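Local atomic coordinates of beta-1,3-glucanosyltransferase (PDB entry 4WTP), a protein that is a carbohydrate-active enzyme of glycoside hydrolase family 17, folded as a compact single-chain (beta/alpha)8 barrel. Residues 39-44 against 70-75; 94-99 against 123-128; 162-167 against 180-185. All coordinates share one frame; numbering follows the deposited sequence. Where two conformers were deposited one is given.

Contact 1 of 3, residues 39-44 against 70-75; sequences GINYGV and RTFALS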
loop_
_atom_site.group_PDB
_atom_site.type_symbol
_atom_site.label_atom_id
_atom_site.label_comp_id
_atom_site.label_asym_id
_atom_site.label_seq_id
_atom_site.Cartn_x
_atom_site.Cartn_y
_atom_site.Cartn_z
ATOM N N GLY A 39 -6.095 -4.113 5.337
ATOM C CA GLY A 39 -4.911 -3.440 5.856
ATOM C C GLY A 39 -4.890 -2.008 5.400
ATOM O O GLY A 39 -5.682 -1.623 4.544
ATOM N N ILE A 40 -4.009 -1.204 5.992
ATOM C CA ILE A 40 -3.940 0.224 5.662
ATOM C C ILE A 40 -2.490 0.637 5.431
ATOM O O ILE A 40 -1.565 0.272 6.200
ATOM C CB ILE A 40 -4.560 1.092 6.788
ATOM C CG1 ILE A 40 -5.991 0.684 7.115
ATOM C CG2 ILE A 40 -4.634 2.537 6.362
ATOM C CD1 ILE A 40 -6.556 1.370 8.342
ATOM N N ASN A 41 -2.285 1.403 4.356
ATOM C CA ASN A 41 -1.002 1.972 4.046
ATOM C C ASN A 41 -0.611 3.033 5.072
ATOM O O ASN A 41 -1.438 3.874 5.430
ATOM C CB ASN A 41 -1.028 2.575 2.647
ATOM C CG ASN A 41 -1.032 1.492 1.578
ATOM O OD1 ASN A 41 -0.126 0.650 1.518
ATOM N ND2 ASN A 41 -2.061 1.475 0.764
ATOM N N TYR A 42 0.642 2.992 5.508
ATOM C CA TYR A 42 1.129 3.871 6.557
ATOM C C TYR A 42 2.333 4.644 6.079
ATOM O O TYR A 42 3.407 4.073 5.908
ATOM C CB TYR A 42 1.439 3.035 7.816
ATOM C CG TYR A 42 2.069 3.825 8.928
ATOM C CD1 TYR A 42 1.307 4.702 9.687
ATOM C CD2 TYR A 42 3.438 3.720 9.198
ATOM C CE1 TYR A 42 1.875 5.438 10.712
ATOM C CE2 TYR A 42 4.031 4.444 10.230
ATOM C CZ TYR A 42 3.234 5.287 10.997
ATOM O OH TYR A 42 3.790 6.022 12.021
ATOM N N GLY A 43 2.155 5.947 5.883
ATOM C CA GLY A 43 3.213 6.781 5.335
ATOM C C GLY A 43 4.223 7.210 6.377
ATOM O O GLY A 43 3.887 7.366 7.537
ATOM N N VAL A 44 5.464 7.385 5.939
ATOM C CA VAL A 44 6.555 7.831 6.793
ATOM C C VAL A 44 7.146 9.147 6.280
ATOM O O VAL A 44 7.516 9.239 5.109
ATOM C CB VAL A 44 7.652 6.747 6.837
ATOM C CG1 VAL A 44 9.007 7.352 7.217
ATOM C CG2 VAL A 44 7.234 5.624 7.773
ATOM N N ARG A 70 0.985 -1.373 6.168
ATOM C CA ARG A 70 1.970 -1.543 5.136
ATOM C C ARG A 70 2.917 -0.363 5.128
ATOM O O ARG A 70 2.464 0.787 5.165
ATOM C CB ARG A 70 1.321 -1.685 3.750
ATOM C CG ARG A 70 2.269 -1.792 2.549
ATOM C CD ARG A 70 2.736 -0.419 2.039
ATOM N NE ARG A 70 3.504 -0.524 0.804
ATOM C CZ ARG A 70 2.971 -0.506 -0.413
ATOM N NH1 ARG A 70 3.760 -0.600 -1.485
ATOM N NH2 ARG A 70 1.654 -0.399 -0.574
ATOM N N THR A 71 4.214 -0.656 5.080
ATOM C CA THR A 71 5.269 0.365 4.941
ATOM C C THR A 71 5.851 0.353 3.549
ATOM O O THR A 71 5.832 -0.664 2.878
ATOM C CB THR A 71 6.376 0.150 6.006
ATOM O OG1 THR A 71 6.763 -1.233 6.020
ATOM C CG2 THR A 71 5.840 0.517 7.375
ATOM N N PHE A 72 6.372 1.518 3.117
ATOM C CA PHE A 72 6.817 1.692 1.742
ATOM C C PHE A 72 8.306 1.447 1.447
ATOM O O PHE A 72 8.664 1.192 0.297
ATOM C CB PHE A 72 6.402 3.074 1.189
ATOM C CG PHE A 72 4.923 3.179 0.906
ATOM C CD1 PHE A 72 4.414 2.750 -0.302
ATOM C CD2 PHE A 72 4.049 3.642 1.880
ATOM C CE1 PHE A 72 3.036 2.824 -0.557
ATOM C CE2 PHE A 72 2.680 3.720 1.641
ATOM C CZ PHE A 72 2.182 3.314 0.418
ATOM N N ALA A 73 9.138 1.498 2.487
ATOM C CA ALA A 73 10.584 1.380 2.301
ATOM C C ALA A 73 11.171 0.579 3.458
ATOM O O ALA A 73 10.606 0.563 4.542
ATOM C CB ALA A 73 11.260 2.752 2.204
ATOM N N LEU A 74 12.305 -0.084 3.217
ATOM C CA LEU A 74 12.972 -0.817 4.292
ATOM C C LEU A 74 13.933 0.087 5.040
ATOM O O LEU A 74 13.815 0.181 6.257
ATOM C CB LEU A 74 13.734 -2.029 3.753
ATOM C CG LEU A 74 12.900 -3.096 3.042
ATOM C CD1 LEU A 74 13.830 -4.185 2.523
ATOM C CD2 LEU A 74 11.814 -3.699 3.918
ATOM N N SER A 75 14.847 0.741 4.310
ATOM C CA SER A 75 15.937 1.479 4.955
ATOM C C SER A 75 15.540 2.874 5.449
ATOM O O SER A 75 16.008 3.323 6.486
ATOM C CB SER A 75 17.146 1.526 4.029
ATOM O OG SER A 75 16.836 2.038 2.740
HETATM O O HOH W 1 5.883 3.864 4.790
#

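Contact 2 of 3, residues 94-99 against 123-128; sequences IYLGMW and SNVDGL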
loop_
_atom_site.group_PDB
_atom_site.type_symbol
_atom_site.label_atom_id
_atom_site.label_comp_id
_atom_site.label_asym_id
_atom_site.label_seq_id
_atom_site.Cartn_x
_atom_site.Cartn_y
_atom_site.Cartn_z
ATOM N N ILE A 94 1.802 -7.189 8.980
ATOM C CA ILE A 94 2.451 -6.158 8.163
ATOM C C ILE A 94 2.804 -6.643 6.763
ATOM O O ILE A 94 3.241 -7.782 6.583
ATOM C CB ILE A 94 3.705 -5.575 8.883
ATOM C CG1 ILE A 94 4.216 -4.324 8.186
ATOM C CG2 ILE A 94 4.803 -6.615 9.097
ATOM C CD1 ILE A 94 5.185 -3.503 9.042
ATOM N N TYR A 95 2.677 -5.768 5.761
ATOM C CA TYR A 95 3.320 -5.961 4.452
ATOM C C TYR A 95 4.513 -5.030 4.447
ATOM O O TYR A 95 4.381 -3.824 4.724
ATOM C CB TYR A 95 2.399 -5.542 3.296
ATOM C CG TYR A 95 1.424 -6.604 2.848
ATOM C CD1 TYR A 95 0.320 -6.964 3.629
ATOM C CD2 TYR A 95 1.590 -7.224 1.609
ATOM C CE1 TYR A 95 -0.584 -7.942 3.187
ATOM C CE2 TYR A 95 0.710 -8.174 1.161
ATOM C CZ TYR A 95 -0.342 -8.554 1.962
ATOM O OH TYR A 95 -1.240 -9.487 1.498
ATOM N N LEU A 96 5.691 -5.571 4.146
ATOM C CA LEU A 96 6.893 -4.748 4.026
ATOM C C LEU A 96 7.164 -4.390 2.576
ATOM O O LEU A 96 7.344 -5.251 1.716
ATOM C CB LEU A 96 8.096 -5.528 4.564
ATOM C CG LEU A 96 8.143 -5.868 6.046
ATOM C CD1 LEU A 96 9.409 -6.652 6.410
ATOM C CD2 LEU A 96 8.089 -4.592 6.863
ATOM N N GLY A 97 7.210 -3.086 2.288
ATOM C CA GLY A 97 7.543 -2.610 0.953
ATOM C C GLY A 97 9.025 -2.298 0.876
ATOM O O GLY A 97 9.614 -1.790 1.859
ATOM N N MET A 98 9.602 -2.604 -0.282
ATOM C CA MET A 98 10.940 -2.172 -0.663
ATOM C C MET A 98 10.785 -1.004 -1.606
ATOM O O MET A 98 9.961 -1.049 -2.533
ATOM C CB MET A 98 11.689 -3.292 -1.397
ATOM C CG MET A 98 11.811 -4.599 -0.611
ATOM S SD MET A 98 12.674 -5.950 -1.481
ATOM C CE MET A 98 14.399 -5.386 -1.351
ATOM N N TRP A 99 11.557 0.055 -1.377
ATOM C CA TRP A 99 11.480 1.234 -2.229
ATOM C C TRP A 99 12.631 1.300 -3.188
ATOM O O TRP A 99 13.738 1.712 -2.814
ATOM C CB TRP A 99 11.368 2.534 -1.423
ATOM C CG TRP A 99 11.019 3.635 -2.365
ATOM C CD1 TRP A 99 11.873 4.536 -2.967
ATOM C CD2 TRP A 99 9.723 3.863 -2.956
ATOM N NE1 TRP A 99 11.186 5.339 -3.842
ATOM C CE2 TRP A 99 9.885 4.976 -3.882
ATOM C CE3 TRP A 99 8.478 3.285 -2.799
ATOM C CZ2 TRP A 99 8.821 5.477 -4.607
ATOM C CZ3 TRP A 99 7.412 3.795 -3.526
ATOM C CH2 TRP A 99 7.577 4.876 -4.397
ATOM N N SER A 123 7.929 -12.971 11.535
ATOM C CA SER A 123 6.848 -13.955 11.500
ATOM C C SER A 123 5.470 -13.365 11.215
ATOM O O SER A 123 4.561 -14.100 10.845
ATOM C CB SER A 123 6.831 -14.745 12.795
ATOM O OG SER A 123 6.467 -13.958 13.913
ATOM N N ASN A 124 5.330 -12.051 11.375
ATOM C CA ASN A 124 4.019 -11.435 11.143
ATOM C C ASN A 124 3.932 -10.734 9.803
ATOM O O ASN A 124 3.016 -9.935 9.583
ATOM C CB ASN A 124 3.632 -10.488 12.267
ATOM C CG ASN A 124 4.492 -9.231 12.306
ATOM O OD1 ASN A 124 5.694 -9.239 11.999
ATOM N ND2 ASN A 124 3.840 -8.110 12.679
ATOM N N VAL A 125 4.849 -11.060 8.894
ATOM C CA VAL A 125 4.929 -10.405 7.595
ATOM C C VAL A 125 4.107 -11.214 6.607
ATOM O O VAL A 125 4.376 -12.399 6.360
ATOM C CB VAL A 125 6.399 -10.299 7.104
ATOM C CG1 VAL A 125 6.481 -9.820 5.657
ATOM C CG2 VAL A 125 7.209 -9.377 8.002
ATOM N N ASP A 126 3.108 -10.571 5.995
ATOM C CA ASP A 126 2.204 -11.230 5.067
ATOM C C ASP A 126 2.658 -11.102 3.624
ATOM O O ASP A 126 2.061 -11.684 2.722
ATOM C CB ASP A 126 0.784 -10.706 5.217
ATOM C CG ASP A 126 0.117 -11.220 6.471
ATOM O OD1 ASP A 126 0.282 -12.406 6.828
ATOM O OD2 ASP A 126 -0.550 -10.453 7.150
ATOM N N GLY A 127 3.697 -10.316 3.376
ATOM C CA GLY A 127 4.207 -10.173 2.015
ATOM C C GLY A 127 5.322 -9.162 1.959
ATOM O O GLY A 127 5.386 -8.260 2.816
ATOM N N LEU A 128 6.177 -9.326 0.953
ATOM C CA LEU A 128 7.219 -8.369 0.651
ATOM C C LEU A 128 6.887 -7.768 -0.725
ATOM O O LEU A 128 6.767 -8.513 -1.720
ATOM C CB LEU A 128 8.548 -9.100 0.615
ATOM C CG LEU A 128 9.806 -8.260 0.496
ATOM C CD1 LEU A 128 9.975 -7.181 1.563
ATOM C CD2 LEU A 128 10.976 -9.205 0.561
#

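Contact 3 of 3, residues 162-167 against 180-185; sequences KVATAD and LDFLMM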
loop_
_atom_site.group_PDB
_atom_site.type_symbol
_atom_site.label_atom_id
_atom_site.label_comp_id
_atom_site.label_asym_id
_atom_site.label_seq_id
_atom_site.Cartn_x
_atom_site.Cartn_y
_atom_site.Cartn_z
ATOM N N LYS A 162 5.832 -14.456 1.011
ATOM C CA LYS A 162 5.520 -14.365 -0.424
ATOM C C LYS A 162 5.898 -12.995 -0.989
ATOM O O LYS A 162 5.862 -11.994 -0.288
ATOM C CB LYS A 162 4.022 -14.627 -0.650
ATOM C CG LYS A 162 3.544 -16.009 -0.223
ATOM C CD LYS A 162 2.033 -16.176 -0.391
ATOM C CE LYS A 162 1.558 -17.548 0.064
ATOM N NZ LYS A 162 0.109 -17.736 -0.179
ATOM N N VAL A 163 6.276 -12.968 -2.267
ATOM C CA VAL A 163 6.712 -11.726 -2.900
ATOM C C VAL A 163 5.756 -11.231 -3.983
ATOM O O VAL A 163 5.166 -12.005 -4.742
ATOM C CB VAL A 163 8.146 -11.828 -3.488
ATOM C CG1 VAL A 163 9.126 -12.277 -2.418
ATOM C CG2 VAL A 163 8.187 -12.770 -4.658
ATOM N N ALA A 164 5.624 -9.912 -4.041
ATOM C CA ALA A 164 4.803 -9.247 -5.043
ATOM C C ALA A 164 5.581 -8.055 -5.559
ATOM O O ALA A 164 6.634 -7.725 -5.038
ATOM C CB ALA A 164 3.500 -8.761 -4.431
ATOM N N THR A 165 5.063 -7.440 -6.614
ATOM C CA THR A 165 5.408 -6.065 -6.915
ATOM C C THR A 165 4.120 -5.281 -7.066
ATOM O O THR A 165 3.064 -5.871 -7.304
ATOM C CB THR A 165 6.291 -5.984 -8.160
ATOM O OG1 THR A 165 6.955 -4.705 -8.184
ATOM C CG2 THR A 165 5.465 -6.253 -9.427
ATOM N N ALA A 166 4.207 -3.974 -6.859
ATOM C CA ALA A 166 3.037 -3.105 -7.012
ATOM C C ALA A 166 3.243 -2.188 -8.210
ATOM O O ALA A 166 4.329 -1.624 -8.365
ATOM C CB ALA A 166 2.862 -2.249 -5.752
ATOM N N ASP A 167 2.226 -2.066 -9.055
ATOM C CA ASP A 167 2.323 -1.142 -10.179
ATOM C C ASP A 167 0.947 -0.805 -10.680
ATOM O O ASP A 167 -0.045 -1.337 -10.190
ATOM C CB ASP A 167 3.232 -1.705 -11.298
ATOM C CG ASP A 167 4.080 -0.610 -11.973
ATOM O OD1 ASP A 167 3.569 0.488 -12.203
ATOM O OD2 ASP A 167 5.289 -0.823 -12.232
ATOM N N LEU A 180 6.649 -13.602 -9.657
ATOM C CA LEU A 180 5.894 -13.166 -8.493
ATOM C C LEU A 180 5.156 -14.320 -7.845
ATOM O O LEU A 180 4.785 -15.307 -8.505
ATOM C CB LEU A 180 4.850 -12.138 -8.935
ATOM C CG LEU A 180 5.327 -10.891 -9.639
ATOM C CD1 LEU A 180 4.141 -9.968 -9.926
ATOM C CD2 LEU A 180 6.354 -10.158 -8.778
ATOM N N ASP A 181 4.866 -14.182 -6.559
ATOM C CA ASP A 181 3.864 -15.026 -5.927
ATOM C C ASP A 181 2.450 -14.447 -6.107
ATOM O O ASP A 181 1.495 -15.195 -6.314
ATOM C CB ASP A 181 4.182 -15.215 -4.447
ATOM C CG ASP A 181 5.470 -15.981 -4.219
ATOM O OD1 ASP A 181 5.625 -17.050 -4.840
ATOM O OD2 ASP A 181 6.320 -15.517 -3.452
ATOM N N PHE A 182 2.333 -13.123 -6.031
ATOM C CA PHE A 182 1.068 -12.448 -6.294
ATOM C C PHE A 182 1.333 -11.045 -6.828
ATOM O O PHE A 182 2.441 -10.514 -6.729
ATOM C CB PHE A 182 0.141 -12.419 -5.059
ATOM C CG PHE A 182 0.721 -11.711 -3.859
ATOM C CD1 PHE A 182 1.686 -12.312 -3.054
ATOM C CD2 PHE A 182 0.315 -10.416 -3.545
ATOM C CE1 PHE A 182 2.214 -11.642 -1.952
ATOM C CE2 PHE A 182 0.811 -9.758 -2.429
ATOM C CZ PHE A 182 1.777 -10.362 -1.641
ATOM N N LEU A 183 0.292 -10.427 -7.387
ATOM C CA LEU A 183 0.388 -9.089 -7.958
ATOM C C LEU A 183 -0.322 -8.114 -7.046
ATOM O O LEU A 183 -1.314 -8.479 -6.402
ATOM C CB LEU A 183 -0.303 -9.064 -9.314
ATOM C CG LEU A 183 0.267 -9.855 -10.495
ATOM C CD1 LEU A 183 0.132 -11.351 -10.295
ATOM C CD2 LEU A 183 -0.378 -9.424 -11.790
ATOM N N MET A 184 0.148 -6.866 -7.013
ATOM C CA MET A 184 -0.598 -5.836 -6.289
ATOM C C MET A 184 -0.770 -4.601 -7.162
ATOM O O MET A 184 0.196 -4.037 -7.693
ATOM C CB MET A 184 0.097 -5.428 -4.990
ATOM C CG MET A 184 0.389 -6.564 -4.023
ATOM S SD MET A 184 0.772 -6.028 -2.272
ATOM C CE MET A 184 -0.923 -5.887 -1.627
ATOM N N MET A 185 -2.001 -4.176 -7.309
ATOM C CA MET A 185 -2.336 -3.002 -8.105
ATOM C C MET A 185 -2.397 -1.699 -7.329
ATOM O O MET A 185 -2.999 -1.614 -6.308
ATOM C CB MET A 185 -3.703 -3.232 -8.731
ATOM C CG MET A 185 -4.146 -2.133 -9.722
ATOM S SD MET A 185 -5.837 -2.333 -10.517
ATOM C CE MET A 185 -6.984 -2.034 -9.101
#

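Contact 1 of 3, residues 39-44 against 70-75
Asn41 and Arg70 face one another in adjacent parallel strands, their CA atoms 4.7 Å apart, in the first beta-alpha-beta crossover of a (beta/alpha)8 barrel, with helix 52-62 making the connection. The pairing is a compact example of parallel geometry: Arg70 uses its own N and O to reach the residues before and after Asn41. Tyr42 N donates to Arg70 O at 2.9 Å, whereas the bond from Arg70 N to Ile40 O, 3.0 Å long, is weak because it bends to 134°. Past this point the strands give way to loops, and one water carries the link onward. It donates to Tyr42 O at 2.7 Å and accepts from Phe72 N at 2.9 Å.

The side chains of Asn41 and Arg70 project into the barrel interior, alongside each other and pointing the same way. Arg70 bends sharply about its CB-CG bond (chi2 -84°), which folds the chain past the asparagine amide and lets NH2 donate to Asn41 OD1 at 2.9 Å. That donor is tilted 32° from the amide carbonyl plane, so it approaches obliquely. NE, at the root of the guanidinium, adds a weak bond to Thr71 O, and Phe72 CE1 lies 3.3 Å above the centre of the guanidinium plane. Asn41 is itself positioned by ND2, which donates to Ser222 O of strand 219-223; its amide is thus held at both polar ends.

Tyr42 turns instead toward the helical layer, where its hydroxyl is hydrogen-bonded to Asp58 of helix 52-62. At the edge of its ring, close to the ring plane, Thr71 CG2 packs 4.4 Å from Tyr42 CD2.

Contact 2 of 3, residues 94-99 against 123-128
Ile94 and Val125 start a parallel pairing of two strands whose short axes run 4.8 Å apart at their closest, and three backbone hydrogen bonds hold it. Ile94 N donates to Asn124 O, Asp126 N to Ile94 O at 2.9 Å, and Leu96 N to Gly127 O at 3.0 Å. Between the Ile94-Val125 and Leu96-Leu128 pairs, Tyr95 stands against two residues, Asp126 and Gly127. This is a beta bulge, and it leaves the buried Gly127 N with no hydrogen-bond partner.

The aromatic contact is made over that bulge. The Tyr95 ring lies across the backbone, with Asp126 C 4.2 Å above the plane over its centre and Gly127 N nearer the rim, while Asp126 CB meets Tyr95 CE1 at 3.7 Å. Both polar ends find partners outside the two segments: Tyr95 OH is hydrogen-bonded to Tyr38 OH and Lys220 NZ, and the Asp126 carboxylate makes salt bridges to Arg68 and Arg93.

Apolar packing occupies the reverse face. Val125 CG2 touches both Ile94 CG2 and Leu96 CD1, nestling between the two branches. Further on, the first two torsions of Leu128 (chi1 -172°, chi2 55°) together carry CD1 over the neighbouring strand, 3.3 Å from Leu96 O and 3.8 Å from Met98 CG. Helix 79-90 covers Ile94 and Val125, and helix 142-156 covers Met98 and Leu128.

An inner face with an aromatic ring and polar groups, set against an outer aliphatic face packed under helices, is the two-sided organisation of a (beta/alpha)8 barrel wall; these two strands belong to the beta-alpha-beta unit whose crossover is helix 104-119.

Contact 3 of 3, residues 162-167 against 180-185
Ala164 supplies the central bump of this contact and Phe182 the flat surface that receives it. The methyl CB rests over the face of the phenyl ring, 3.6 Å from its centroid and 16° off the normal, a CH-pi contact displaced somewhat toward the rim. Phe182 reaches this place because its CG sits between the backbone N and the carbonyl carbon (chi1 60°), which swings the ring across to the other strand. Lys162 CB abuts the rim near the ring plane, 3.7 Å from Phe182 CE1. Met184 CG meets the Ala164 methyl at 3.8 Å from another side, roughly at right angles to the direction of the ring.

On the reverse face the knob comes from the second segment: Leu180 CD2 presses against the backbone, 3.7 Å from Thr165 N, a buried amide without a partner, while CD1 approaches Thr165 CG2. The Asp181 carboxylate takes Val163 N at 2.8 Å through the anti lone pair of OD2, and its OD1 is salt-bridged to Lys153. Between backbones, Val163 O accepts Asp181 N and, weakly, Phe182 N; Met184 N to Thr165 O and Asp167 N to Met184 O continue the parallel pairing.

Strand 125-132 flanks 163-167, and strand 219-223 flanks 182-186, where Lys220 makes a cation-pi contact with Phe182. Outside, helix 142-156 covers Val163 and Leu180, and helix 196-212 packs on Leu183 and Met185.

Overall arrangement
The three contacts come in series along the chain and belong to one parallel sheet, the wall of the (beta/alpha)8 barrel. Contact 1 and contact 2 have centres about 9 Å apart and meet through neighbouring strands 68-71 and 93-98. Contact 2 and contact 3, about 11 Å apart between centres, meet through strands 125-132 and 163-167. Contacts 1 and 3 are about 15 Å apart between centres and do not touch. Inside the barrel Tyr95 packs on Phe182 and Met184, tying contact 2 to contact 3. Each contact pairs the two strands of one beta-alpha-beta unit, and the three together take in the first six strands of the barrel.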